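Local coordinates for autoinducer synthesis protein lasI (Pseudomonas aeruginosa, PDB 1RO5) that makes the LasR-binding autoinducer N-(3-oxododecanoyl)homoserine lactone from a fatty acyl-ACP and S-adenosyl-L-methionine, for quorum sensing, at residues K34-S39 / N82-L87; K24-V29 / C68-D73; H98-S103 / A129-Q134; P77-N82 / L102-I107. One frame throughout, in Å; residues are numbered along the deposited sequence. Where two conformers were deposited one is given.

Contact 1 (K34-S39 / N82-L87). With SO4 (sulfate ion), chain B.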
# COMPACT_ATOMS: atom_id res chain seq x y z
N LYS A 34 10.53 -14.49 4.71
CA LYS A 34 11.54 -14.61 3.69
C LYS A 34 10.95 -14.34 2.33
O LYS A 34 9.73 -14.47 2.11
CB LYS A 34 12.25 -16.00 3.71
CG LYS A 34 12.83 -16.44 5.10
CD LYS A 34 14.35 -16.16 5.21
CE LYS A 34 15.18 -17.45 4.69
NZ LYS A 34 16.67 -17.17 4.43
N GLY A 35 11.82 -13.85 1.46
CA GLY A 35 11.50 -13.61 0.07
C GLY A 35 10.98 -12.18 -0.19
O GLY A 35 10.97 -11.72 -1.38
N TRP A 36 10.60 -11.46 0.90
CA TRP A 36 10.05 -10.12 0.69
C TRP A 36 11.08 -9.02 0.88
O TRP A 36 10.71 -7.77 1.02
CB TRP A 36 8.80 -9.95 1.53
CG TRP A 36 7.67 -10.76 0.99
CD1 TRP A 36 7.47 -12.17 1.16
CD2 TRP A 36 6.56 -10.31 0.21
NE1 TRP A 36 6.32 -12.55 0.51
CE2 TRP A 36 5.72 -11.44 -0.05
CE3 TRP A 36 6.18 -9.07 -0.29
CZ2 TRP A 36 4.57 -11.35 -0.82
CZ3 TRP A 36 5.01 -9.00 -1.04
CH2 TRP A 36 4.22 -10.12 -1.28
N ASP A 37 12.38 -9.45 0.81
CA ASP A 37 13.51 -8.53 0.97
C ASP A 37 13.38 -7.65 2.24
O ASP A 37 13.49 -6.41 2.18
CB ASP A 37 13.52 -7.60 -0.24
CG ASP A 37 14.88 -7.43 -0.77
OD1 ASP A 37 15.81 -7.48 0.05
OD2 ASP A 37 15.15 -7.29 -1.95
N VAL A 38 13.10 -8.30 3.36
CA VAL A 38 12.88 -7.68 4.60
C VAL A 38 14.16 -7.52 5.35
O VAL A 38 15.01 -8.41 5.40
CB VAL A 38 11.90 -8.60 5.44
CG1 VAL A 38 11.90 -8.26 6.98
CG2 VAL A 38 10.53 -8.62 4.83
N SER A 39 14.30 -6.38 6.03
CA SER A 39 15.43 -6.14 6.96
C SER A 39 14.81 -5.48 8.16
O SER A 39 14.05 -4.48 8.04
CB SER A 39 16.49 -5.16 6.31
OG SER A 39 17.48 -5.83 5.44
N ASN A 82 12.37 -3.17 -8.95
CA ASN A 82 13.74 -3.42 -8.55
C ASN A 82 13.92 -4.49 -7.54
O ASN A 82 15.05 -4.72 -7.19
CB ASN A 82 14.39 -2.13 -8.05
CG ASN A 82 14.43 -1.05 -9.10
OD1 ASN A 82 13.64 -0.06 -9.09
ND2 ASN A 82 15.26 -1.25 -10.07
N THR A 83 12.85 -5.07 -6.98
CA THR A 83 13.00 -6.14 -6.06
C THR A 83 12.23 -7.39 -6.60
O THR A 83 12.64 -8.56 -6.41
CB THR A 83 12.43 -5.70 -4.59
OG1 THR A 83 13.29 -4.66 -4.00
CG2 THR A 83 12.51 -6.83 -3.60
N PHE A 84 11.13 -7.15 -7.30
CA PHE A 84 10.36 -8.28 -7.68
C PHE A 84 10.15 -8.30 -9.20
O PHE A 84 9.05 -8.64 -9.62
CB PHE A 84 9.01 -8.37 -6.99
CG PHE A 84 9.08 -8.36 -5.50
CD1 PHE A 84 8.65 -7.22 -4.78
CD2 PHE A 84 9.52 -9.49 -4.78
CE1 PHE A 84 8.68 -7.21 -3.37
CE2 PHE A 84 9.58 -9.47 -3.41
CZ PHE A 84 9.12 -8.31 -2.69
N PRO A 85 11.18 -8.11 -10.00
CA PRO A 85 10.96 -7.98 -11.45
C PRO A 85 10.36 -9.26 -12.09
O PRO A 85 9.64 -9.10 -13.01
CB PRO A 85 12.35 -7.63 -12.03
CG PRO A 85 13.32 -7.78 -10.87
CD PRO A 85 12.61 -8.09 -9.61
N GLU A 86 10.58 -10.47 -11.58
CA GLU A 86 9.95 -11.72 -12.10
C GLU A 86 8.46 -11.58 -12.24
O GLU A 86 7.84 -12.14 -13.16
CB GLU A 86 10.17 -12.94 -11.14
CG GLU A 86 11.35 -12.90 -10.19
CD GLU A 86 11.24 -11.92 -8.95
OE1 GLU A 86 11.89 -10.84 -9.02
OE2 GLU A 86 10.60 -12.25 -7.87
N LEU A 87 7.82 -10.79 -11.36
CA LEU A 87 6.36 -10.71 -11.40
C LEU A 87 5.90 -9.86 -12.57
O LEU A 87 4.69 -9.76 -12.86
CB LEU A 87 5.80 -10.20 -10.09
CG LEU A 87 6.02 -11.18 -8.91
CD1 LEU A 87 5.46 -10.70 -7.56
CD2 LEU A 87 5.41 -12.51 -9.14
S SO4 B . 14.66 -12.16 1.83
O1 SO4 B . 16.02 -11.66 1.75
O2 SO4 B . 14.04 -11.84 0.52
O3 SO4 B . 13.81 -11.57 2.95
O4 SO4 B . 14.80 -13.61 2.23
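Phe84 pushes the far end of its ring against the indole of Trp36, with Phe84 CZ 3.9 Å from Trp36 CE3. The contact joins two loops of the alpha-beta-alpha sandwich. One follows helix 16-30; the other follows the short helix 79-82 and begins a 3-10 turn at Pro85. The two rings meet obliquely. Their planes stand at 64°, and the centroid of the Phe84 ring is 5.5 Å from that of the six-membered ring of Trp36. The same end of Phe84 also meets main chain. Gly35 O lies at the ring edge, near its plane, 3.3 Å from Phe84 CE2.

Thr83 lies over one face of Phe84. Its methyl CG2 sits 3.7 Å above the Phe84 plane, over the ring centre. CG2 lies anti to the backbone N, while OG1 is directed elsewhere and hydrogen-bonds Tyr49 OH. Asp37 also reaches this methyl, with Asp37 OD2 3.1 Å from Thr83 CG2. Val143 of strand 139-145 is touched by both Trp36 and Phe84, so the aromatic pair is buried against the sheet. The indole nitrogen Trp36 NE1 makes a weak hydrogen bond to Ile168 O.

The outer side of loop 34-39 wraps a sulfate ion, probably from the crystallisation liquor. Main-chain N-H groups hold it. Asp37 N donates to sulfate O2 at 2.9 Å. Gly35 N donates almost straight to sulfate O4 at 3.1 Å, with an N-H...O angle of 167°. A weak third bond runs from Val38 N to sulfate O3 at 3.4 Å.

Contact 2 (K24-V29 / C68-D73); sequences KLRAQV and CWRILD
Cys68 starts the contact by turning its SG toward Arg26 CG, 3.8 Å away. Here helix 16-30 packs on strand 64-73 of the mixed sheet, one of the helix-on-sheet layers of the alpha-beta-alpha sandwich. The short segments run nearly crosswise, at 103°, with their axes 9.8 Å apart. Leu25 CD2 also reaches the sulfur, at a looser 4.3 Å. Trp69 turns away from the helix.

Arg70 comes next on the helix side. Its CG is anti to the backbone N (chi1 174°), which carries the chain out from the strand to the end of Arg26. The two arginine chains cross at about a right angle, and their guanidinium planes are turned 76° apart. Arg26 NH2 and Arg70 NH1 are 3.2 Å apart. Both are donors, so they do not bond each other. Acidic residues gather the pair and would offset the two charges. Arg26 NE forms a salt bridge with Glu45, and Arg70 NH1 forms one with Asp47. Asp50 serves both arginines: its OD2 takes Arg26 NH2, and its OD1 takes Arg70 NH1.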
# COMPACT_ATOMS: atom_id res chain seq x y z
N LYS A 24 7.71 -0.24 13.33
CA LYS A 24 7.55 -1.32 14.31
C LYS A 24 6.38 -2.18 13.84
O LYS A 24 6.50 -3.36 13.85
CB LYS A 24 7.24 -0.85 15.75
CG LYS A 24 8.26 -0.06 16.49
CD LYS A 24 9.00 -0.81 17.59
CE LYS A 24 9.93 0.15 18.45
NZ LYS A 24 10.25 -0.61 19.77
N LEU A 25 5.27 -1.56 13.44
CA LEU A 25 4.11 -2.26 12.85
C LEU A 25 4.53 -3.06 11.66
O LEU A 25 4.12 -4.17 11.54
CB LEU A 25 2.96 -1.32 12.48
CG LEU A 25 1.74 -1.97 11.87
CD1 LEU A 25 1.26 -3.19 12.70
CD2 LEU A 25 0.57 -1.02 11.92
N ARG A 26 5.36 -2.50 10.77
CA ARG A 26 5.83 -3.29 9.63
C ARG A 26 6.71 -4.47 10.09
O ARG A 26 6.69 -5.52 9.42
CB ARG A 26 6.64 -2.40 8.72
CG ARG A 26 5.73 -1.50 7.90
CD ARG A 26 6.45 -0.42 7.08
NE ARG A 26 7.67 -0.83 6.35
CZ ARG A 26 8.50 -0.01 5.66
NH1 ARG A 26 8.23 1.30 5.54
NH2 ARG A 26 9.64 -0.51 5.12
N ALA A 27 7.52 -4.25 11.15
CA ALA A 27 8.28 -5.39 11.70
C ALA A 27 7.34 -6.49 12.29
O ALA A 27 7.59 -7.69 12.09
CB ALA A 27 9.30 -4.96 12.75
N GLN A 28 6.27 -6.08 12.99
CA GLN A 28 5.37 -7.03 13.58
C GLN A 28 4.73 -7.83 12.46
O GLN A 28 4.59 -9.07 12.57
CB GLN A 28 4.32 -6.33 14.48
CG GLN A 28 4.98 -5.61 15.75
CD GLN A 28 3.93 -4.93 16.64
OE1 GLN A 28 3.30 -3.85 16.33
NE2 GLN A 28 3.71 -5.60 17.78
N VAL A 29 4.48 -7.17 11.33
CA VAL A 29 3.92 -7.90 10.18
C VAL A 29 4.86 -8.71 9.41
O VAL A 29 4.56 -9.84 9.16
CB VAL A 29 3.08 -6.98 9.32
CG1 VAL A 29 2.60 -7.64 8.03
CG2 VAL A 29 1.91 -6.52 10.22
N CYS A 68 -0.69 0.73 7.92
CA CYS A 68 0.21 1.63 7.22
C CYS A 68 0.50 1.07 5.86
O CYS A 68 0.39 -0.09 5.70
CB CYS A 68 1.50 1.79 8.01
SG CYS A 68 2.43 0.31 8.24
N TRP A 69 0.83 1.92 4.88
CA TRP A 69 1.03 1.56 3.53
C TRP A 69 2.11 2.53 3.10
O TRP A 69 2.16 3.67 3.56
CB TRP A 69 -0.23 1.94 2.80
CG TRP A 69 -0.97 0.80 2.39
CD1 TRP A 69 -0.98 0.27 1.13
CD2 TRP A 69 -1.83 -0.04 3.19
NE1 TRP A 69 -1.77 -0.86 1.10
CE2 TRP A 69 -2.31 -1.07 2.35
CE3 TRP A 69 -2.24 -0.04 4.53
CZ2 TRP A 69 -3.17 -2.07 2.80
CZ3 TRP A 69 -3.11 -1.03 4.99
CH2 TRP A 69 -3.55 -2.04 4.13
N ARG A 70 2.95 2.10 2.16
CA ARG A 70 4.00 2.97 1.62
C ARG A 70 3.68 3.18 0.12
O ARG A 70 3.21 2.25 -0.57
CB ARG A 70 5.35 2.24 1.80
CG ARG A 70 6.49 2.99 1.13
CD ARG A 70 7.85 2.42 1.47
NE ARG A 70 8.19 1.07 0.91
CZ ARG A 70 9.29 0.38 1.33
NH1 ARG A 70 10.10 0.90 2.27
NH2 ARG A 70 9.59 -0.83 0.78
N ILE A 71 3.99 4.35 -0.38
CA ILE A 71 3.78 4.72 -1.73
C ILE A 71 5.06 5.27 -2.31
O ILE A 71 5.72 6.11 -1.69
CB ILE A 71 2.76 5.89 -1.82
CG1 ILE A 71 1.39 5.40 -1.38
CG2 ILE A 71 2.60 6.31 -3.29
CD1 ILE A 71 1.13 5.72 0.05
N LEU A 72 5.40 4.82 -3.55
CA LEU A 72 6.67 5.20 -4.21
C LEU A 72 6.33 5.61 -5.61
O LEU A 72 5.44 4.87 -6.25
CB LEU A 72 7.66 3.99 -4.30
CG LEU A 72 8.26 3.62 -2.95
CD1 LEU A 72 9.04 2.37 -3.19
CD2 LEU A 72 9.21 4.75 -2.51
N ASP A 73 6.94 6.71 -6.10
CA ASP A 73 6.86 7.09 -7.51
C ASP A 73 7.46 6.07 -8.36
O ASP A 73 8.53 5.51 -8.03
CB ASP A 73 7.62 8.43 -7.80
CG ASP A 73 7.16 9.61 -6.89
OD1 ASP A 73 5.97 9.76 -6.50
OD2 ASP A 73 7.98 10.41 -6.48

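Contact 3 (H98-S103 / A129-Q134)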
# COMPACT_ATOMS: atom_id res chain seq x y z
N HIS A 98 2.31 9.58 -13.35
CA HIS A 98 0.88 9.40 -13.09
C HIS A 98 0.64 7.99 -12.49
O HIS A 98 -0.52 7.58 -12.28
CB HIS A 98 0.08 9.59 -14.42
CG HIS A 98 0.24 10.96 -15.00
ND1 HIS A 98 -0.03 12.11 -14.27
CD2 HIS A 98 0.72 11.37 -16.20
CE1 HIS A 98 0.25 13.17 -15.02
NE2 HIS A 98 0.72 12.75 -16.18
N ILE A 99 1.72 7.26 -12.26
CA ILE A 99 1.56 5.97 -11.65
C ILE A 99 2.49 5.85 -10.38
O ILE A 99 3.68 6.24 -10.47
CB ILE A 99 1.92 4.88 -12.73
CG1 ILE A 99 1.01 5.10 -14.01
CG2 ILE A 99 1.90 3.45 -12.07
CD1 ILE A 99 1.42 4.23 -15.25
N TRP A 100 1.97 5.26 -9.30
CA TRP A 100 2.67 5.06 -8.07
C TRP A 100 2.59 3.61 -7.73
O TRP A 100 1.69 2.89 -8.14
CB TRP A 100 1.96 5.88 -6.96
CG TRP A 100 2.19 7.35 -6.92
CD1 TRP A 100 3.13 8.06 -7.59
CD2 TRP A 100 1.44 8.31 -6.15
NE1 TRP A 100 3.06 9.39 -7.23
CE2 TRP A 100 2.01 9.56 -6.38
CE3 TRP A 100 0.34 8.22 -5.31
CZ2 TRP A 100 1.55 10.70 -5.78
CZ3 TRP A 100 -0.12 9.32 -4.73
CH2 TRP A 100 0.50 10.56 -4.95
N GLU A 101 3.50 3.18 -6.91
CA GLU A 101 3.53 1.86 -6.39
C GLU A 101 3.19 1.84 -4.92
O GLU A 101 3.59 2.77 -4.16
CB GLU A 101 4.95 1.26 -6.53
CG GLU A 101 4.89 -0.19 -6.04
CD GLU A 101 6.21 -0.84 -5.61
OE1 GLU A 101 7.06 -0.19 -5.01
OE2 GLU A 101 6.32 -2.02 -5.82
N LEU A 102 2.38 0.84 -4.52
CA LEU A 102 2.09 0.59 -3.14
C LEU A 102 2.93 -0.60 -2.69
O LEU A 102 3.10 -1.61 -3.45
CB LEU A 102 0.63 0.25 -2.92
CG LEU A 102 -0.42 1.15 -3.55
CD1 LEU A 102 -1.73 0.58 -3.21
CD2 LEU A 102 -0.22 2.57 -2.96
N SER A 103 3.34 -0.56 -1.40
CA SER A 103 4.11 -1.63 -0.83
C SER A 103 3.99 -1.69 0.64
O SER A 103 3.50 -0.76 1.26
CB SER A 103 5.60 -1.50 -1.28
OG SER A 103 6.24 -0.35 -0.78
N ALA A 129 -6.90 6.33 -2.71
CA ALA A 129 -7.27 6.55 -4.11
C ALA A 129 -7.61 8.05 -4.38
O ALA A 129 -7.44 8.58 -5.45
CB ALA A 129 -8.40 5.68 -4.46
N ARG A 130 -8.08 8.72 -3.36
CA ARG A 130 -8.46 10.09 -3.41
C ARG A 130 -7.27 11.05 -3.40
O ARG A 130 -7.21 12.04 -4.19
CB ARG A 130 -9.32 10.34 -2.14
CG ARG A 130 -9.56 11.84 -1.95
CD ARG A 130 -10.46 12.25 -0.83
NE ARG A 130 -9.91 13.55 -0.41
CZ ARG A 130 -9.62 13.87 0.87
NH1 ARG A 130 -9.84 12.99 1.85
NH2 ARG A 130 -9.11 15.09 1.16
N TYR A 131 -6.35 10.81 -2.47
CA TYR A 131 -5.09 11.47 -2.43
C TYR A 131 -4.36 11.25 -3.73
O TYR A 131 -3.77 12.14 -4.24
CB TYR A 131 -4.25 10.89 -1.34
CG TYR A 131 -2.89 11.59 -1.18
CD1 TYR A 131 -2.80 12.82 -0.49
CD2 TYR A 131 -1.73 11.01 -1.66
CE1 TYR A 131 -1.56 13.44 -0.29
CE2 TYR A 131 -0.45 11.63 -1.49
CZ TYR A 131 -0.38 12.87 -0.83
OH TYR A 131 0.89 13.51 -0.63
N SER A 132 -4.41 10.06 -4.28
CA SER A 132 -3.71 9.88 -5.53
C SER A 132 -4.41 10.63 -6.69
O SER A 132 -3.75 11.24 -7.56
CB SER A 132 -3.60 8.41 -5.87
OG SER A 132 -3.31 7.68 -4.69
N LEU A 133 -5.74 10.58 -6.70
CA LEU A 133 -6.48 11.18 -7.84
C LEU A 133 -6.27 12.71 -7.77
O LEU A 133 -6.01 13.31 -8.76
CB LEU A 133 -7.98 10.78 -7.87
CG LEU A 133 -8.18 9.35 -8.35
CD1 LEU A 133 -9.56 8.91 -7.91
CD2 LEU A 133 -8.09 9.39 -9.85
N GLN A 134 -6.28 13.29 -6.58
CA GLN A 134 -5.96 14.68 -6.42
C GLN A 134 -4.55 15.06 -6.72
O GLN A 134 -4.25 16.22 -6.76
CB GLN A 134 -6.28 15.14 -5.04
CG GLN A 134 -7.83 15.24 -4.87
CD GLN A 134 -8.29 15.54 -3.44
OE1 GLN A 134 -9.52 15.59 -3.17
NE2 GLN A 134 -7.30 15.72 -2.50
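Trp100 meets Tyr131 rim to rim, with Trp100 CH2 3.7 Å from Tyr131 CE2. Neither ring lies over the face of the other. The planes are inclined by 35°, and the centroid of the Tyr131 ring is 5.9 Å from that of the six-membered ring of Trp100. Ser132 fills in beside them. Its OG is 3.6 Å from Trp100 CZ3, and its CA is 3.7 Å from the same carbon. The benzo end of the indole therefore rests against both the side chain and the backbone of the helix. These are apolar and van der Waals contacts.

Several groups set the positions. The Tyr131 ring swings toward the indole because CG is anti to the backbone N (chi1 -177°). Ser132 OG is hydrogen-bonded to Leu128 O, one turn earlier in the helix, so its polar need is met within the helix. Trp100 also meets the Tyr55 ring, and its side chain touches Ile71, Leu140 and Ile137.

Strand 99-107, helix 118-133 and strand 139-145 form a beta-alpha-beta unit, and the contact ties its helix to its first strand. The two strands run parallel. Trp100 makes backbone hydrogen bonds with both Thr139 and Val141 of the second one. Elsewhere on its surface, helix 118-133 packs against helix 182-189, where Ala129 meets Leu188 and Tyr189 and Leu133 meets Gln185.

Contact 4 (P77-N82 / L102-I107)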
# COMPACT_ATOMS: atom_id res chain seq x y z
N PRO A 77 13.09 4.40 -8.15
CA PRO A 77 13.12 2.96 -7.94
C PRO A 77 11.90 2.51 -7.07
O PRO A 77 11.50 3.29 -6.19
CB PRO A 77 14.45 2.72 -7.17
CG PRO A 77 15.23 4.00 -7.40
CD PRO A 77 14.19 5.11 -7.46
N TYR A 78 11.32 1.33 -7.35
CA TYR A 78 10.21 0.82 -6.58
C TYR A 78 10.25 -0.69 -6.59
O TYR A 78 11.02 -1.26 -7.36
CB TYR A 78 8.87 1.43 -7.07
CG TYR A 78 8.48 1.10 -8.48
CD1 TYR A 78 7.60 0.08 -8.73
CD2 TYR A 78 9.04 1.81 -9.55
CE1 TYR A 78 7.22 -0.22 -9.99
CE2 TYR A 78 8.67 1.51 -10.86
CZ TYR A 78 7.70 0.51 -11.03
OH TYR A 78 7.31 0.13 -12.32
N MET A 79 9.54 -1.36 -5.65
CA MET A 79 9.84 -2.78 -5.33
C MET A 79 9.44 -3.66 -6.56
O MET A 79 10.09 -4.66 -6.83
CB MET A 79 9.03 -3.28 -4.11
CG MET A 79 9.26 -2.45 -2.83
SD MET A 79 8.69 -3.18 -1.32
CE MET A 79 10.17 -4.45 -1.10
N LEU A 80 8.43 -3.29 -7.36
CA LEU A 80 7.99 -4.22 -8.43
C LEU A 80 9.15 -4.26 -9.47
O LEU A 80 9.49 -5.31 -9.98
CB LEU A 80 6.75 -3.72 -9.16
CG LEU A 80 5.93 -4.59 -10.05
CD1 LEU A 80 4.90 -3.97 -10.92
CD2 LEU A 80 6.37 -5.99 -10.39
N LYS A 81 9.73 -3.09 -9.71
CA LYS A 81 10.74 -2.92 -10.76
C LYS A 81 12.06 -3.41 -10.25
O LYS A 81 12.81 -4.05 -11.01
CB LYS A 81 10.88 -1.46 -11.18
CG LYS A 81 11.88 -1.21 -12.32
CD LYS A 81 12.48 0.20 -12.58
CE LYS A 81 11.70 1.14 -13.45
NZ LYS A 81 11.67 2.57 -12.78
N ASN A 82 12.37 -3.17 -8.95
CA ASN A 82 13.74 -3.42 -8.55
C ASN A 82 13.92 -4.49 -7.54
O ASN A 82 15.05 -4.72 -7.19
CB ASN A 82 14.39 -2.13 -8.05
CG ASN A 82 14.43 -1.05 -9.10
OD1 ASN A 82 13.64 -0.06 -9.09
ND2 ASN A 82 15.26 -1.25 -10.07
N LEU A 102 2.38 0.84 -4.52
CA LEU A 102 2.09 0.59 -3.14
C LEU A 102 2.93 -0.60 -2.69
O LEU A 102 3.10 -1.61 -3.45
CB LEU A 102 0.63 0.25 -2.92
CG LEU A 102 -0.42 1.15 -3.55
CD1 LEU A 102 -1.73 0.58 -3.21
CD2 LEU A 102 -0.22 2.57 -2.96
N SER A 103 3.34 -0.56 -1.40
CA SER A 103 4.11 -1.63 -0.83
C SER A 103 3.99 -1.69 0.64
O SER A 103 3.50 -0.76 1.26
CB SER A 103 5.60 -1.50 -1.28
OG SER A 103 6.24 -0.35 -0.78
N ARG A 104 4.43 -2.77 1.28
CA ARG A 104 4.44 -2.80 2.76
C ARG A 104 3.09 -2.56 3.43
O ARG A 104 3.02 -1.79 4.38
CB ARG A 104 5.52 -1.86 3.34
CG ARG A 104 6.97 -2.19 2.91
CD ARG A 104 7.30 -3.60 3.38
NE ARG A 104 8.71 -4.00 3.29
CZ ARG A 104 9.19 -5.01 2.51
NH1 ARG A 104 8.42 -5.76 1.68
NH2 ARG A 104 10.45 -5.31 2.59
N PHE A 105 2.03 -3.27 3.00
CA PHE A 105 0.74 -3.22 3.68
C PHE A 105 0.87 -3.86 4.97
O PHE A 105 1.09 -5.01 5.01
CB PHE A 105 -0.51 -3.88 2.99
CG PHE A 105 -0.59 -3.70 1.52
CD1 PHE A 105 0.24 -2.80 0.87
CD2 PHE A 105 -1.40 -4.54 0.77
CE1 PHE A 105 0.25 -2.68 -0.56
CE2 PHE A 105 -1.44 -4.40 -0.64
CZ PHE A 105 -0.58 -3.44 -1.28
N ALA A 106 0.65 -3.17 6.04
CA ALA A 106 0.84 -3.77 7.33
C ALA A 106 -0.34 -3.30 8.21
O ALA A 106 -0.52 -2.10 8.40
CB ALA A 106 2.26 -3.29 7.98
N ILE A 107 -1.10 -4.26 8.75
CA ILE A 107 -2.29 -4.00 9.61
C ILE A 107 -2.15 -4.73 10.91
O ILE A 107 -1.92 -5.93 10.93
CB ILE A 107 -3.66 -4.35 8.87
CG1 ILE A 107 -3.88 -3.38 7.72
CG2 ILE A 107 -4.87 -4.15 9.80
CD1 ILE A 107 -5.13 -3.54 7.09
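Arg104 NH2 hydrogen-bonds Trp36 O and has a long, weak ion pair with Asp47, while Arg104 NE forms a salt bridge with Glu45. Held in this way, the guanidinium offers one face to Met79. The methyl CE lies over that face, 3.5 Å from Arg104 NH1. The bend of Met79 at its last torsion (chi3 77°) carries CE there. The sulfur sits nearer the strand, with Met79 SD 3.5 Å from Ser103 CB. Ser103 OG serves another partner and is hydrogen-bonded to Arg70 NE.

Arg104 has left-handed backbone angles (phi 57°) within strand 99-107. Ser103 pairs with Arg70, but the next pair is Ala106 with Cys68, so the strand holds one extra residue. This is a beta bulge, consistent with the one on the fourth strand of GNAT acetyltransferases, to whose clan this family belongs.

The short helix 79-82 is fastened to the same strand at its start. Met79 N donates to Glu101 OE1. Tyr78 is the N-cap residue. Asn82 OD1 receives Tyr78 N at 3.2 Å, in the carbonyl plane and on a lone pair.

In the fold
Along the chain contacts 1 and 2 interleave: 24-29, 34-39, 68-73, then 82-87. Segments 77-82 and 82-87 share Asn82, and segments 98-103 and 102-107 share Leu102 and Ser103. Contact 4 is the hub, its centre about 9 Å from those of contacts 1 and 2 and about 13 Å from that of contact 3. Contacts 1 and 3 are furthest apart, about 21 Å between centres. Contacts 2, 3 and 4 all reach the mixed sheet through neighbouring antiparallel strands 64-73 and 99-107. Helices 16-30 and 118-133 pack on opposite faces of that sheet, giving the two outer layers of the alpha-beta-alpha sandwich. Contact 1 joins the loops beside contact 4, where Phe84 N probably hydrogen-bonds Met79 O.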